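PDB 4GF2: erythrocyte binding antigen 140 from Plasmodium falciparum, which probably binds a receptor on the host erythrocyte surface, glycophorin C, through its tandem Duffy-binding-like domains during invasion by the parasite. Local coordinates for residues S66-K77 with F86-F97; N334-P342 with E535-Y543. The protein carries 3 engineered substitutions. All coordinates share one frame; numbering follows the deposited sequence.

Contact 1 of 2, residues S66-K77 with F86-F97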
loop_
_atom_site.group_PDB
_atom_site.type_symbol
_atom_site.label_atom_id
_atom_site.label_comp_id
_atom_site.label_asym_id
_atom_site.label_seq_id
_atom_site.Cartn_x
_atom_site.Cartn_y
_atom_site.Cartn_z
ATOM N N SER A 66 -47.687 -9.519 4.743
ATOM C CA SER A 66 -46.343 -9.136 4.344
ATOM C C SER A 66 -45.667 -8.245 5.389
ATOM O O SER A 66 -44.539 -8.510 5.792
ATOM C CB SER A 66 -46.379 -8.435 2.990
ATOM O OG SER A 66 -46.839 -9.320 1.986
ATOM N N VAL A 67 -46.350 -7.193 5.833
ATOM C CA VAL A 67 -45.743 -6.261 6.782
ATOM C C VAL A 67 -45.501 -6.923 8.137
ATOM O O VAL A 67 -44.445 -6.746 8.744
ATOM C CB VAL A 67 -46.583 -4.972 6.971
ATOM C CG1 VAL A 67 -46.705 -4.226 5.658
ATOM C CG2 VAL A 67 -47.961 -5.284 7.552
ATOM N N ASN A 68 -46.478 -7.694 8.599
ATOM C CA ASN A 68 -46.373 -8.386 9.878
ATOM C C ASN A 68 -45.251 -9.423 9.860
ATOM O O ASN A 68 -44.553 -9.615 10.857
ATOM C CB ASN A 68 -47.710 -9.049 10.224
ATOM C CG ASN A 68 -47.658 -9.833 11.516
ATOM O OD1 ASN A 68 -47.351 -11.021 11.519
ATOM N ND2 ASN A 68 -47.963 -9.170 12.624
ATOM N N THR A 69 -45.068 -10.085 8.721
ATOM C CA THR A 69 -44.015 -11.083 8.592
ATOM C C THR A 69 -42.660 -10.389 8.546
ATOM O O THR A 69 -41.705 -10.825 9.192
ATOM C CB THR A 69 -44.195 -11.959 7.337
ATOM O OG1 THR A 69 -45.445 -12.654 7.406
ATOM C CG2 THR A 69 -43.075 -12.979 7.234
ATOM N N GLU A 70 -42.588 -9.299 7.791
ATOM C CA GLU A 70 -41.367 -8.506 7.708
ATOM C C GLU A 70 -40.880 -8.134 9.108
ATOM O O GLU A 70 -39.687 -8.199 9.395
ATOM C CB GLU A 70 -41.608 -7.249 6.868
ATOM C CG GLU A 70 -40.454 -6.251 6.879
ATOM C CD GLU A 70 -39.232 -6.738 6.122
ATOM O OE1 GLU A 70 -39.320 -7.788 5.440
ATOM O OE2 GLU A 70 -38.183 -6.064 6.209
ATOM N N ALA A 71 -41.813 -7.759 9.980
ATOM C CA ALA A 71 -41.482 -7.410 11.362
ATOM C C ALA A 71 -40.849 -8.578 12.134
ATOM O O ALA A 71 -39.784 -8.422 12.733
ATOM C CB ALA A 71 -42.719 -6.916 12.084
ATOM N N LYS A 72 -41.500 -9.740 12.124
ATOM C CA LYS A 72 -40.951 -10.928 12.779
ATOM C C LYS A 72 -39.526 -11.190 12.318
ATOM O O LYS A 72 -38.619 -11.394 13.129
ATOM C CB LYS A 72 -41.781 -12.175 12.463
ATOM C CG LYS A 72 -43.137 -12.243 13.126
ATOM C CD LYS A 72 -43.748 -13.621 12.934
ATOM C CE LYS A 72 -45.193 -13.675 13.400
ATOM N NZ LYS A 72 -45.755 -15.049 13.245
ATOM N N LEU A 73 -39.339 -11.206 11.003
ATOM C CA LEU A 73 -38.052 -11.557 10.430
ATOM C C LEU A 73 -37.002 -10.512 10.797
ATOM O O LEU A 73 -35.846 -10.846 11.039
ATOM C CB LEU A 73 -38.175 -11.728 8.914
ATOM C CG LEU A 73 -39.016 -12.938 8.490
ATOM C CD1 LEU A 73 -39.243 -12.959 6.986
ATOM C CD2 LEU A 73 -38.359 -14.234 8.932
ATOM N N LEU A 74 -37.416 -9.253 10.861
ATOM C CA LEU A 74 -36.524 -8.187 11.298
ATOM C C LEU A 74 -36.162 -8.370 12.763
ATOM O O LEU A 74 -35.032 -8.101 13.174
ATOM C CB LEU A 74 -37.174 -6.816 11.100
ATOM C CG LEU A 74 -37.226 -6.281 9.669
ATOM C CD1 LEU A 74 -37.960 -4.952 9.642
ATOM C CD2 LEU A 74 -35.823 -6.139 9.082
ATOM N N TYR A 75 -37.119 -8.832 13.556
ATOM C CA TYR A 75 -36.855 -9.042 14.970
ATOM C C TYR A 75 -35.806 -10.126 15.148
ATOM O O TYR A 75 -34.866 -9.966 15.920
ATOM C CB TYR A 75 -38.127 -9.406 15.735
ATOM C CG TYR A 75 -37.853 -9.675 17.196
ATOM C CD1 TYR A 75 -37.809 -8.636 18.115
ATOM C CD2 TYR A 75 -37.609 -10.964 17.651
ATOM C CE1 TYR A 75 -37.542 -8.875 19.447
ATOM C CE2 TYR A 75 -37.344 -11.211 18.984
ATOM C CZ TYR A 75 -37.314 -10.164 19.878
ATOM O OH TYR A 75 -37.050 -10.404 21.207
ATOM N N ASN A 76 -35.962 -11.233 14.429
ATOM C CA ASN A 76 -34.980 -12.311 14.491
ATOM C C ASN A 76 -33.620 -11.840 13.996
ATOM O O ASN A 76 -32.579 -12.237 14.518
ATOM C CB ASN A 76 -35.442 -13.507 13.663
ATOM C CG ASN A 76 -36.684 -14.157 14.228
ATOM O OD1 ASN A 76 -37.049 -13.929 15.381
ATOM N ND2 ASN A 76 -37.338 -14.984 13.418
ATOM N N LYS A 77 -33.639 -10.985 12.983
ATOM C CA LYS A 77 -32.414 -10.436 12.427
ATOM C C LYS A 77 -31.660 -9.626 13.472
ATOM O O LYS A 77 -30.450 -9.772 13.631
ATOM C CB LYS A 77 -32.740 -9.544 11.232
ATOM C CG LYS A 77 -31.531 -8.880 10.597
ATOM C CD LYS A 77 -31.967 -7.862 9.556
ATOM C CE LYS A 77 -30.801 -7.053 9.029
ATOM N NZ LYS A 77 -31.273 -5.903 8.213
ATOM N N PHE A 86 -33.449 -2.306 15.392
ATOM C CA PHE A 86 -34.710 -2.941 15.047
ATOM C C PHE A 86 -35.790 -1.884 14.824
ATOM O O PHE A 86 -36.594 -1.991 13.898
ATOM C CB PHE A 86 -35.129 -3.907 16.154
ATOM C CG PHE A 86 -36.494 -4.489 15.961
ATOM C CD1 PHE A 86 -36.811 -5.174 14.799
ATOM C CD2 PHE A 86 -37.459 -4.358 16.942
ATOM C CE1 PHE A 86 -38.066 -5.710 14.617
ATOM C CE2 PHE A 86 -38.719 -4.892 16.765
ATOM C CZ PHE A 86 -39.023 -5.572 15.602
ATOM N N CYS A 87 -35.795 -0.859 15.671
ATOM C CA CYS A 87 -36.758 0.227 15.546
ATOM C C CYS A 87 -36.662 0.895 14.179
ATOM O O CYS A 87 -37.661 1.035 13.476
ATOM C CB CYS A 87 -36.533 1.270 16.642
ATOM S SG CYS A 87 -37.439 2.817 16.375
ATOM N N ASN A 88 -35.457 1.310 13.809
ATOM C CA ASN A 88 -35.254 2.003 12.545
ATOM C C ASN A 88 -35.566 1.140 11.326
ATOM O O ASN A 88 -36.073 1.640 10.322
ATOM C CB ASN A 88 -33.823 2.535 12.461
ATOM C CG ASN A 88 -33.550 3.599 13.500
ATOM O OD1 ASN A 88 -34.473 4.224 14.014
ATOM N ND2 ASN A 88 -32.284 3.807 13.821
ATOM N N GLU A 89 -35.274 -0.153 11.416
ATOM C CA GLU A 89 -35.488 -1.043 10.284
ATOM C C GLU A 89 -36.978 -1.344 10.099
ATOM O O GLU A 89 -37.448 -1.496 8.970
ATOM C CB GLU A 89 -34.653 -2.318 10.430
ATOM C CG GLU A 89 -33.148 -2.036 10.396
ATOM C CD GLU A 89 -32.284 -3.285 10.315
ATOM O OE1 GLU A 89 -32.824 -4.390 10.126
ATOM O OE2 GLU A 89 -31.047 -3.157 10.427
ATOM N N LEU A 90 -37.724 -1.408 11.200
ATOM C CA LEU A 90 -39.177 -1.518 11.116
ATOM C C LEU A 90 -39.717 -0.354 10.304
ATOM O O LEU A 90 -40.481 -0.533 9.357
ATOM C CB LEU A 90 -39.820 -1.486 12.504
ATOM C CG LEU A 90 -39.950 -2.797 13.275
ATOM C CD1 LEU A 90 -40.465 -2.503 14.664
ATOM C CD2 LEU A 90 -40.873 -3.783 12.564
ATOM N N ARG A 91 -39.303 0.846 10.691
ATOM C CA ARG A 91 -39.805 2.067 10.090
ATOM C C ARG A 91 -39.382 2.159 8.631
ATOM O O ARG A 91 -40.192 2.475 7.757
ATOM C CB ARG A 91 -39.297 3.284 10.873
ATOM C CG ARG A 91 -39.671 3.258 12.355
ATOM C CD ARG A 91 -38.988 4.368 13.143
ATOM N NE ARG A 91 -39.493 5.685 12.768
ATOM C CZ ARG A 91 -40.642 6.197 13.201
ATOM N NH1 ARG A 91 -41.421 5.507 14.031
ATOM N NH2 ARG A 91 -41.018 7.400 12.797
ATOM N N ASN A 92 -38.114 1.870 8.365
ATOM C CA ASN A 92 -37.584 2.011 7.015
ATOM C C ASN A 92 -38.161 0.984 6.060
ATOM O O ASN A 92 -38.304 1.249 4.870
ATOM C CB ASN A 92 -36.062 1.941 7.028
ATOM C CG ASN A 92 -35.442 3.166 7.647
ATOM O OD1 ASN A 92 -36.100 4.196 7.787
ATOM N ND2 ASN A 92 -34.173 3.071 8.016
ATOM N N SER A 93 -38.505 -0.187 6.578
ATOM C CA SER A 93 -39.137 -1.191 5.737
ATOM C C SER A 93 -40.580 -0.813 5.449
ATOM O O SER A 93 -41.071 -1.044 4.345
ATOM C CB SER A 93 -39.054 -2.578 6.365
ATOM O OG SER A 93 -37.835 -3.202 6.006
ATOM N N PHE A 94 -41.260 -0.230 6.433
ATOM C CA PHE A 94 -42.629 0.225 6.214
ATOM C C PHE A 94 -42.648 1.264 5.099
ATOM O O PHE A 94 -43.537 1.270 4.248
ATOM C CB PHE A 94 -43.228 0.823 7.484
ATOM C CG PHE A 94 -44.627 1.349 7.302
ATOM C CD1 PHE A 94 -45.703 0.483 7.228
ATOM C CD2 PHE A 94 -44.863 2.709 7.204
ATOM C CE1 PHE A 94 -46.985 0.959 7.062
ATOM C CE2 PHE A 94 -46.146 3.191 7.036
ATOM C CZ PHE A 94 -47.207 2.314 6.971
ATOM N N SER A 95 -41.652 2.139 5.109
ATOM C CA SER A 95 -41.567 3.196 4.119
ATOM C C SER A 95 -41.323 2.625 2.728
ATOM O O SER A 95 -41.852 3.136 1.745
ATOM C CB SER A 95 -40.454 4.174 4.490
ATOM O OG SER A 95 -40.695 4.736 5.763
ATOM N N ASP A 96 -40.524 1.564 2.646
ATOM C CA ASP A 96 -40.244 0.924 1.363
ATOM C C ASP A 96 -41.468 0.184 0.832
ATOM O O ASP A 96 -41.684 0.130 -0.378
ATOM C CB ASP A 96 -39.051 -0.024 1.469
ATOM C CG ASP A 96 -37.722 0.702 1.398
ATOM O OD1 ASP A 96 -37.650 1.735 0.704
ATOM O OD2 ASP A 96 -36.749 0.243 2.033
ATOM N N PHE A 97 -42.270 -0.382 1.730
ATOM C CA PHE A 97 -43.550 -0.957 1.324
ATOM C C PHE A 97 -44.382 0.116 0.632
ATOM O O PHE A 97 -44.988 -0.129 -0.412
ATOM C CB PHE A 97 -44.325 -1.522 2.518
ATOM C CG PHE A 97 -43.899 -2.907 2.927
ATOM C CD1 PHE A 97 -43.975 -3.962 2.035
ATOM C CD2 PHE A 97 -43.445 -3.157 4.217
ATOM C CE1 PHE A 97 -43.588 -5.240 2.415
ATOM C CE2 PHE A 97 -43.063 -4.428 4.600
ATOM C CZ PHE A 97 -43.132 -5.472 3.697
#
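An antiparallel helical hairpin in the first Duffy-binding-like domain packs Leu74 of 66-77 as a knob into the hole formed by Phe86, Glu89, Leu90 and Ser93 of 86-97. The axes run at 152° and approach to 9.9 Å. Leu74 CD1 presses on the backbone at Glu89 O (3.6 Å). Phe86 turns its ring toward the partner helix because CG stands anti to the backbone N (chi1 173°). Tyr75 meets one face of that ring edge-on in a T-shaped stack, centroids 5.6 Å apart, while Leu90 CD1 lies over the opposite face. At the other end Val67 CG1 makes a CH-pi contact with the Phe97 ring, 4.0 Å from its centroid, and Glu70 CB sits at the ring edge. Two polar links run beside Leu74. Ser93 OG donates to Glu70 OE2 (2.9 Å) on its anti side, tilted 34° out of the carboxylate plane, and extended Lys77 brings NZ to Glu89 OE1 (2.9 Å) from above the carboxylate plane. The other Glu70 oxygen has its own partners, Lys17 and the backbone N of Cys44. Met154 of helix 132-155 touches Val67, Glu70 and Leu90, helix 4-14 packs on Leu73, and helix 175-202 lies against Asn88, Asn92 and Ser95.

Contact 2 of 2, residues N334-P342 with E535-Y543; sequences NKFPGTCEP and EYEKQVDKY
Gly338 lies against the helix at Lys538 and Gln539, its CA 4.4 Å from Lys538 CA, where the type II turn from Phe336 to Thr339 brings the loop 334-342 onto 535-543. This is the tight part. Gly338 is the third residue of the turn, with positive phi (100°), and having no side chain it sets its CA 4.1 Å from Lys542 CB. Gly338 O lies 3.3 Å from Gln539 CA in a CA-H...O contact. Beside it, Cys340 CB packs on Gln539 CD (3.7 Å) and its SG on Gln539 CG; that sulfur is disulfide-bonded to Cys328, earlier in the same long loop. The Gln539 amide is held at both ends. NE2 donates to Glu535 O (3.1 Å) from above the carbonyl plane, on the face opposite to Gln539 N, and OE1 receives a bond from a water (2.7 Å) that in turn accepts from Cys340 N. The other flank is looser and more exposed. Lys542, with CG anti to the backbone N (chi1 173°), runs alongside Thr339, its CE 3.5 Å from Thr339 OG1, and passes Pro337 O. Its NZ comes only to the edge of the Phe336 ring, 4.2 Å from CD1, and finds its charge partner in Asp546, with Phe479 as a cation-pi neighbour. Lys538 touches the loop near its base, and its NZ bonds a glycerol. Thr339 OG1 turns back to donate to Phe336 O within the turn. No direct hydrogen bond joins the two segments; the water is the polar bridge between them. Attachment therefore rests on the close backbone at Gly338, the Cys340-Gln539 packing and the aliphatic part of Lys542, while both ammonium groups find partners elsewhere.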
loop_
_atom_site.group_PDB
_atom_site.type_symbol
_atom_site.label_atom_id
_atom_site.label_comp_id
_atom_site.label_asym_id
_atom_site.label_seq_id
_atom_site.Cartn_x
_atom_site.Cartn_y
_atom_site.Cartn_z
ATOM N N ASN A 334 30.614 -19.550 -7.148
ATOM C CA ASN A 334 30.355 -20.791 -7.867
ATOM C C ASN A 334 29.872 -20.498 -9.289
ATOM O O ASN A 334 30.451 -20.984 -10.260
ATOM C CB ASN A 334 29.330 -21.654 -7.124
ATOM C CG ASN A 334 29.822 -22.107 -5.754
ATOM O OD1 ASN A 334 29.129 -21.938 -4.749
ATOM N ND2 ASN A 334 31.018 -22.688 -5.710
ATOM N N LYS A 335 28.821 -19.692 -9.407
ATOM C CA LYS A 335 28.286 -19.322 -10.713
ATOM C C LYS A 335 29.048 -18.143 -11.320
ATOM O O LYS A 335 29.180 -18.045 -12.537
ATOM C CB LYS A 335 26.800 -18.970 -10.607
ATOM C CG LYS A 335 26.141 -18.673 -11.951
ATOM C CD LYS A 335 24.868 -17.846 -11.799
ATOM C CE LYS A 335 23.612 -18.700 -11.824
ATOM N NZ LYS A 335 22.381 -17.859 -11.835
ATOM N N PHE A 336 29.546 -17.249 -10.469
ATOM C CA PHE A 336 30.236 -16.053 -10.940
ATOM C C PHE A 336 31.648 -15.935 -10.377
ATOM O O PHE A 336 31.932 -15.019 -9.602
ATOM C CB PHE A 336 29.453 -14.800 -10.553
ATOM C CG PHE A 336 28.050 -14.768 -11.084
ATOM C CD1 PHE A 336 27.803 -14.440 -12.407
ATOM C CD2 PHE A 336 26.977 -15.049 -10.257
ATOM C CE1 PHE A 336 26.509 -14.402 -12.895
ATOM C CE2 PHE A 336 25.684 -15.011 -10.738
ATOM C CZ PHE A 336 25.450 -14.689 -12.059
ATOM N N PRO A 337 32.547 -16.846 -10.776
ATOM C CA PRO A 337 33.938 -16.777 -10.316
ATOM C C PRO A 337 34.626 -15.491 -10.764
ATOM O O PRO A 337 34.406 -15.039 -11.887
ATOM C CB PRO A 337 34.590 -17.993 -10.979
ATOM C CG PRO A 337 33.756 -18.263 -12.175
ATOM C CD PRO A 337 32.349 -17.906 -11.777
ATOM N N GLY A 338 35.440 -14.912 -9.884
ATOM C CA GLY A 338 36.175 -13.696 -10.189
ATOM C C GLY A 338 35.526 -12.442 -9.627
ATOM O O GLY A 338 36.112 -11.359 -9.661
ATOM N N THR A 339 34.313 -12.588 -9.107
ATOM C CA THR A 339 33.566 -11.465 -8.557
ATOM C C THR A 339 34.033 -11.118 -7.144
ATOM O O THR A 339 34.307 -12.000 -6.334
ATOM C CB THR A 339 32.055 -11.785 -8.510
ATOM O OG1 THR A 339 31.557 -11.969 -9.843
ATOM C CG2 THR A 339 31.283 -10.658 -7.834
ATOM N N CYS A 340 34.122 -9.825 -6.854
ATOM C CA CYS A 340 34.457 -9.366 -5.512
ATOM C C CYS A 340 33.358 -8.446 -4.987
ATOM O O CYS A 340 33.114 -7.370 -5.533
ATOM C CB CYS A 340 35.812 -8.656 -5.510
ATOM S SG CYS A 340 37.218 -9.773 -5.735
ATOM N N GLU A 341 32.694 -8.884 -3.926
ATOM C CA GLU A 341 31.600 -8.125 -3.339
ATOM C C GLU A 341 32.145 -6.894 -2.623
ATOM O O GLU A 341 33.073 -7.000 -1.830
ATOM C CB GLU A 341 30.828 -9.010 -2.361
ATOM C CG GLU A 341 29.555 -8.396 -1.812
ATOM C CD GLU A 341 28.838 -9.326 -0.850
ATOM O OE1 GLU A 341 29.411 -10.384 -0.506
ATOM O OE2 GLU A 341 27.704 -9.002 -0.438
ATOM N N PRO A 342 31.581 -5.715 -2.916
ATOM C CA PRO A 342 32.020 -4.512 -2.203
ATOM C C PRO A 342 31.557 -4.531 -0.752
ATOM O O PRO A 342 30.464 -5.027 -0.471
ATOM C CB PRO A 342 31.323 -3.374 -2.961
ATOM C CG PRO A 342 30.879 -3.967 -4.255
ATOM C CD PRO A 342 30.610 -5.402 -3.975
ATOM N N GLU A 535 42.802 -9.719 -5.436
ATOM C CA GLU A 535 41.462 -9.232 -5.741
ATOM C C GLU A 535 41.435 -8.703 -7.166
ATOM O O GLU A 535 40.515 -8.986 -7.936
ATOM C CB GLU A 535 41.063 -8.120 -4.776
ATOM C CG GLU A 535 40.924 -8.563 -3.335
ATOM C CD GLU A 535 40.693 -7.395 -2.396
ATOM O OE1 GLU A 535 40.675 -6.243 -2.876
ATOM O OE2 GLU A 535 40.526 -7.626 -1.180
ATOM N N TYR A 536 42.461 -7.929 -7.503
ATOM C CA TYR A 536 42.609 -7.366 -8.836
ATOM C C TYR A 536 42.650 -8.465 -9.890
ATOM O O TYR A 536 41.949 -8.396 -10.896
ATOM C CB TYR A 536 43.890 -6.533 -8.900
ATOM C CG TYR A 536 44.265 -6.072 -10.288
ATOM C CD1 TYR A 536 43.756 -4.891 -10.810
ATOM C CD2 TYR A 536 45.135 -6.813 -11.073
ATOM C CE1 TYR A 536 44.102 -4.462 -12.079
ATOM C CE2 TYR A 536 45.485 -6.393 -12.342
ATOM C CZ TYR A 536 44.967 -5.217 -12.839
ATOM O OH TYR A 536 45.312 -4.797 -14.103
ATOM N N GLU A 537 43.471 -9.482 -9.646
ATOM C CA GLU A 537 43.649 -10.574 -10.595
ATOM C C GLU A 537 42.346 -11.322 -10.842
ATOM O O GLU A 537 42.022 -11.656 -11.982
ATOM C CB GLU A 537 44.714 -11.546 -10.089
ATOM C CG GLU A 537 46.128 -10.997 -10.172
ATOM C CD GLU A 537 47.152 -11.943 -9.578
ATOM O OE1 GLU A 537 46.753 -12.857 -8.827
ATOM O OE2 GLU A 537 48.356 -11.774 -9.866
ATOM N N LYS A 538 41.607 -11.585 -9.770
ATOM C CA LYS A 538 40.324 -12.267 -9.880
ATOM C C LYS A 538 39.396 -11.513 -10.823
ATOM O O LYS A 538 38.887 -12.077 -11.791
ATOM C CB LYS A 538 39.661 -12.396 -8.505
ATOM C CG LYS A 538 40.243 -13.496 -7.626
ATOM C CD LYS A 538 39.459 -13.630 -6.326
ATOM C CE LYS A 538 39.949 -14.799 -5.482
ATOM N NZ LYS A 538 41.329 -14.586 -4.963
ATOM N N GLN A 539 39.185 -10.235 -10.536
ATOM C CA GLN A 539 38.232 -9.430 -11.290
ATOM C C GLN A 539 38.682 -9.180 -12.722
ATOM O O GLN A 539 37.862 -9.130 -13.639
ATOM C CB GLN A 539 38.003 -8.102 -10.580
ATOM C CG GLN A 539 37.320 -8.252 -9.238
ATOM C CD GLN A 539 37.353 -6.974 -8.442
ATOM O OE1 GLN A 539 36.354 -6.265 -8.339
ATOM N NE2 GLN A 539 38.511 -6.666 -7.878
ATOM N N VAL A 540 39.984 -9.017 -12.914
ATOM C CA VAL A 540 40.534 -8.847 -14.249
ATOM C C VAL A 540 40.248 -10.086 -15.087
ATOM O O VAL A 540 39.911 -9.988 -16.268
ATOM C CB VAL A 540 42.051 -8.596 -14.198
ATOM C CG1 VAL A 540 42.708 -8.956 -15.526
ATOM C CG2 VAL A 540 42.332 -7.147 -13.835
ATOM N N ASP A 541 40.377 -11.252 -14.465
ATOM C CA ASP A 541 40.176 -12.513 -15.163
ATOM C C ASP A 541 38.737 -12.621 -15.646
ATOM O O ASP A 541 38.483 -13.032 -16.777
ATOM C CB ASP A 541 40.513 -13.685 -14.241
ATOM C CG ASP A 541 40.551 -15.011 -14.972
ATOM O OD1 ASP A 541 41.100 -15.060 -16.093
ATOM O OD2 ASP A 541 40.033 -16.006 -14.423
ATOM N N LYS A 542 37.796 -12.248 -14.785
ATOM C CA LYS A 542 36.382 -12.305 -15.133
ATOM C C LYS A 542 36.056 -11.286 -16.215
ATOM O O LYS A 542 35.366 -11.598 -17.185
ATOM C CB LYS A 542 35.509 -12.050 -13.902
ATOM C CG LYS A 542 34.027 -11.917 -14.223
ATOM C CD LYS A 542 33.191 -11.741 -12.967
ATOM C CE LYS A 542 31.754 -11.371 -13.306
ATOM N NZ LYS A 542 31.059 -12.429 -14.091
ATOM N N TYR A 543 36.552 -10.068 -16.040
ATOM C CA TYR A 543 36.320 -9.005 -17.004
ATOM C C TYR A 543 36.793 -9.451 -18.383
ATOM O O TYR A 543 36.127 -9.208 -19.386
ATOM C CB TYR A 543 37.057 -7.735 -16.578
ATOM C CG TYR A 543 36.985 -6.615 -17.590
ATOM C CD1 TYR A 543 37.880 -6.553 -18.652
ATOM C CD2 TYR A 543 36.026 -5.616 -17.482
ATOM C CE1 TYR A 543 37.820 -5.530 -19.580
ATOM C CE2 TYR A 543 35.958 -4.588 -18.403
ATOM C CZ TYR A 543 36.859 -4.550 -19.450
ATOM O OH TYR A 543 36.796 -3.530 -20.371
HETATM O O HOH W 1 33.874 -7.311 -8.277
#

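In the fold
Contact 1 and contact 2 come in series along the chain and lie on opposite sides of its centre, with contact centres about 78 Å apart and nearest atoms about 58 Å apart. They share no helix. Contact 1 pairs neighbouring helices 56-78 and 83-101 within the first Duffy-binding-like domain and is local in sequence. Contact 2 belongs to the second: it brings the loop before helix 343-346 to the long helix 518-548, across 192 intervening residues that are largely helical. Each is internal to its own domain of the elongated, mainly helical region that probably binds the receptor, one formed by a hairpin, the other by closure between distant parts of the chain.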